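Side-chain contact in protein-glutaminase (Chryseobacterium proteolyticum, PDB 2ZK9), which probably hydrolyses the side-chain amides of glutamine residues in proteins, converting them to glutamate with release of ammonia: residues A[12-17]-A[56-61]. Residues are numbered along the deposited sequence; the frame is centred on the assembly and turned at random.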
loop_
_atom_site.group_PDB
_atom_site.type_symbol
_atom_site.label_atom_id
_atom_site.label_comp_id
_atom_site.label_asym_id
_atom_site.label_seq_id
_atom_site.Cartn_x
_atom_site.Cartn_y
_atom_site.Cartn_z
ATOM N N ASN A 12 3.133 12.501 9.880
ATOM C CA ASN A 12 4.459 12.553 9.219
ATOM C C ASN A 12 5.426 11.583 9.837
ATOM O O ASN A 12 6.214 10.919 9.167
ATOM C CB ASN A 12 4.986 14.004 9.287
ATOM C CG ASN A 12 4.206 14.894 8.340
ATOM O OD1 ASN A 12 3.623 14.529 7.324
ATOM N ND2 ASN A 12 4.250 16.199 8.705
ATOM N N SER A 13 5.399 11.459 11.137
ATOM C CA SER A 13 6.211 10.475 11.826
ATOM C C SER A 13 5.899 9.076 11.313
ATOM O O SER A 13 6.798 8.239 11.086
ATOM C CB SER A 13 5.971 10.574 13.360
ATOM O OG SER A 13 6.684 9.507 13.947
ATOM N N LEU A 14 4.609 8.758 11.231
ATOM C CA LEU A 14 4.216 7.431 10.768
ATOM C C LEU A 14 4.668 7.221 9.305
ATOM O O LEU A 14 5.153 6.119 8.962
ATOM C CB LEU A 14 2.723 7.254 10.925
ATOM C CG LEU A 14 2.171 7.211 12.322
ATOM C CD1 LEU A 14 0.660 7.387 12.282
ATOM C CD2 LEU A 14 2.550 5.859 12.950
ATOM N N PHE A 15 4.532 8.221 8.448
ATOM C CA PHE A 15 5.038 8.112 7.081
ATOM C C PHE A 15 6.537 7.780 7.095
ATOM O O PHE A 15 6.990 6.884 6.365
ATOM C CB PHE A 15 4.746 9.402 6.305
ATOM C CG PHE A 15 5.244 9.264 4.886
ATOM C CD1 PHE A 15 6.512 9.681 4.498
ATOM C CD2 PHE A 15 4.445 8.694 3.949
ATOM C CE1 PHE A 15 6.935 9.480 3.210
ATOM C CE2 PHE A 15 4.872 8.478 2.662
ATOM C CZ PHE A 15 6.128 8.833 2.311
ATOM N N ASN A 16 7.299 8.522 7.896
ATOM C CA ASN A 16 8.726 8.256 7.962
ATOM C C ASN A 16 9.036 6.860 8.464
ATOM O O ASN A 16 9.965 6.183 7.968
ATOM C CB ASN A 16 9.395 9.350 8.834
ATOM C CG ASN A 16 9.409 10.694 8.166
ATOM O OD1 ASN A 16 9.332 10.861 6.948
ATOM N ND2 ASN A 16 9.496 11.694 9.066
ATOM N N GLN A 17 8.294 6.404 9.470
ATOM C CA GLN A 17 8.487 5.049 9.980
ATOM C C GLN A 17 8.265 4.020 8.884
ATOM O O GLN A 17 9.020 3.037 8.779
ATOM C CB GLN A 17 7.565 4.749 11.156
ATOM C CG GLN A 17 7.856 5.642 12.374
ATOM C CD GLN A 17 6.850 5.316 13.416
ATOM O OE1 GLN A 17 6.706 4.124 13.701
ATOM N NE2 GLN A 17 6.146 6.316 13.933
ATOM N N ASN A 56 2.171 1.594 16.661
ATOM C CA ASN A 56 2.054 2.937 17.192
ATOM C C ASN A 56 0.721 3.222 17.866
ATOM O O ASN A 56 0.508 4.334 18.330
ATOM C CB ASN A 56 2.234 3.997 16.082
ATOM C CG ASN A 56 3.654 4.285 15.701
ATOM O OD1 ASN A 56 4.380 5.169 16.190
ATOM N ND2 ASN A 56 4.224 3.474 14.822
ATOM N N GLY A 57 -0.185 2.264 17.917
ATOM C CA GLY A 57 -1.506 2.430 18.525
ATOM C C GLY A 57 -2.561 2.972 17.572
ATOM O O GLY A 57 -3.572 3.468 18.086
ATOM N N TYR A 58 -2.381 2.880 16.259
ATOM C CA TYR A 58 -3.349 3.359 15.289
ATOM C C TYR A 58 -3.799 2.261 14.363
ATOM O O TYR A 58 -3.053 1.342 14.012
ATOM C CB TYR A 58 -2.765 4.524 14.447
ATOM C CG TYR A 58 -2.312 5.646 15.351
ATOM C CD1 TYR A 58 -0.984 5.944 15.552
ATOM C CD2 TYR A 58 -3.265 6.399 16.010
ATOM C CE1 TYR A 58 -0.587 6.947 16.376
ATOM C CE2 TYR A 58 -2.882 7.389 16.899
ATOM C CZ TYR A 58 -1.519 7.650 17.071
ATOM O OH TYR A 58 -1.124 8.652 17.911
ATOM N N ASP A 59 -5.024 2.404 13.862
ATOM C CA ASP A 59 -5.493 1.627 12.740
ATOM C C ASP A 59 -5.774 2.593 11.571
ATOM O O ASP A 59 -5.617 3.809 11.710
ATOM C CB ASP A 59 -6.674 0.737 13.104
ATOM C CG ASP A 59 -6.837 -0.529 12.278
ATOM O OD1 ASP A 59 -6.161 -0.660 11.239
ATOM O OD2 ASP A 59 -7.613 -1.429 12.699
ATOM N N CYS A 60 -6.147 2.029 10.454
ATOM C CA CYS A 60 -6.444 2.747 9.247
ATOM C C CYS A 60 -7.476 1.959 8.455
ATOM O O CYS A 60 -7.866 0.863 8.830
ATOM C CB CYS A 60 -5.173 2.953 8.438
ATOM S SG CYS A 60 -4.334 1.426 7.969
ATOM N N GLU A 61 -7.894 2.583 7.344
ATOM C CA GLU A 61 -8.657 1.867 6.324
ATOM C C GLU A 61 -7.740 1.356 5.256
ATOM O O GLU A 61 -6.548 1.766 5.154
ATOM C CB GLU A 61 -9.708 2.830 5.720
ATOM C CG GLU A 61 -10.856 3.120 6.699
ATOM C CD GLU A 61 -11.717 4.225 6.162
ATOM O OE1 GLU A 61 -11.308 5.407 6.221
ATOM O OE2 GLU A 61 -12.817 3.920 5.569
#
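Leu14 lays its methyl CD2 against the side-chain amide of Asn56, the two side chains sliding past one another in opposite directions; Leu14 CD2 lies 3.4 Å from Asn56 CG. Beside this van der Waals contact, Gln17, about one helical turn further on, meets the same asparagine amide to amide. Asn56 ND2 donates to Gln17 OE1 at 2.8 Å, and Gln17 NE2 returns a bond of 3.1 Å to Asn56 OD1, both nearly straight. This reciprocal pair suits two carboxamides, since each carries an NH2 donor beside a C=O acceptor; yet the groups are not coplanar. Their planes stand 48° apart, so each donor N-H points within its own amide plane but reaches the partner oxygen tilted from that carbonyl's plane. Gln17 can span the gap because its chain runs extended beyond CG (chi2 177°). Asn56 ND2 also donates to Ile52 O of helix 42-55, so three bonds, two from ND2 and one to OD1, hold the amide and set its rotation. That helix ends in a Schellman motif at Gly57, whose positive phi (88°) would press a CB on the carbonyl O of Asn56, and the chain then turns toward strand 61-66 of the mixed sheet. Helix 8-19 is thereby joined to this helix-to-strand connection, in a family assigned to peptidase clan CA. Tyr58 crosses Leu14 at about a right angle, its CD1 lying 3.9 Å from Leu14 CD1, which approaches the ring obliquely. Branched leucine fits here, one methyl serving the asparagine and the other the tyrosine, whose broad ring offers apolar surface to Leu14 and Ile5 of strand 4-5.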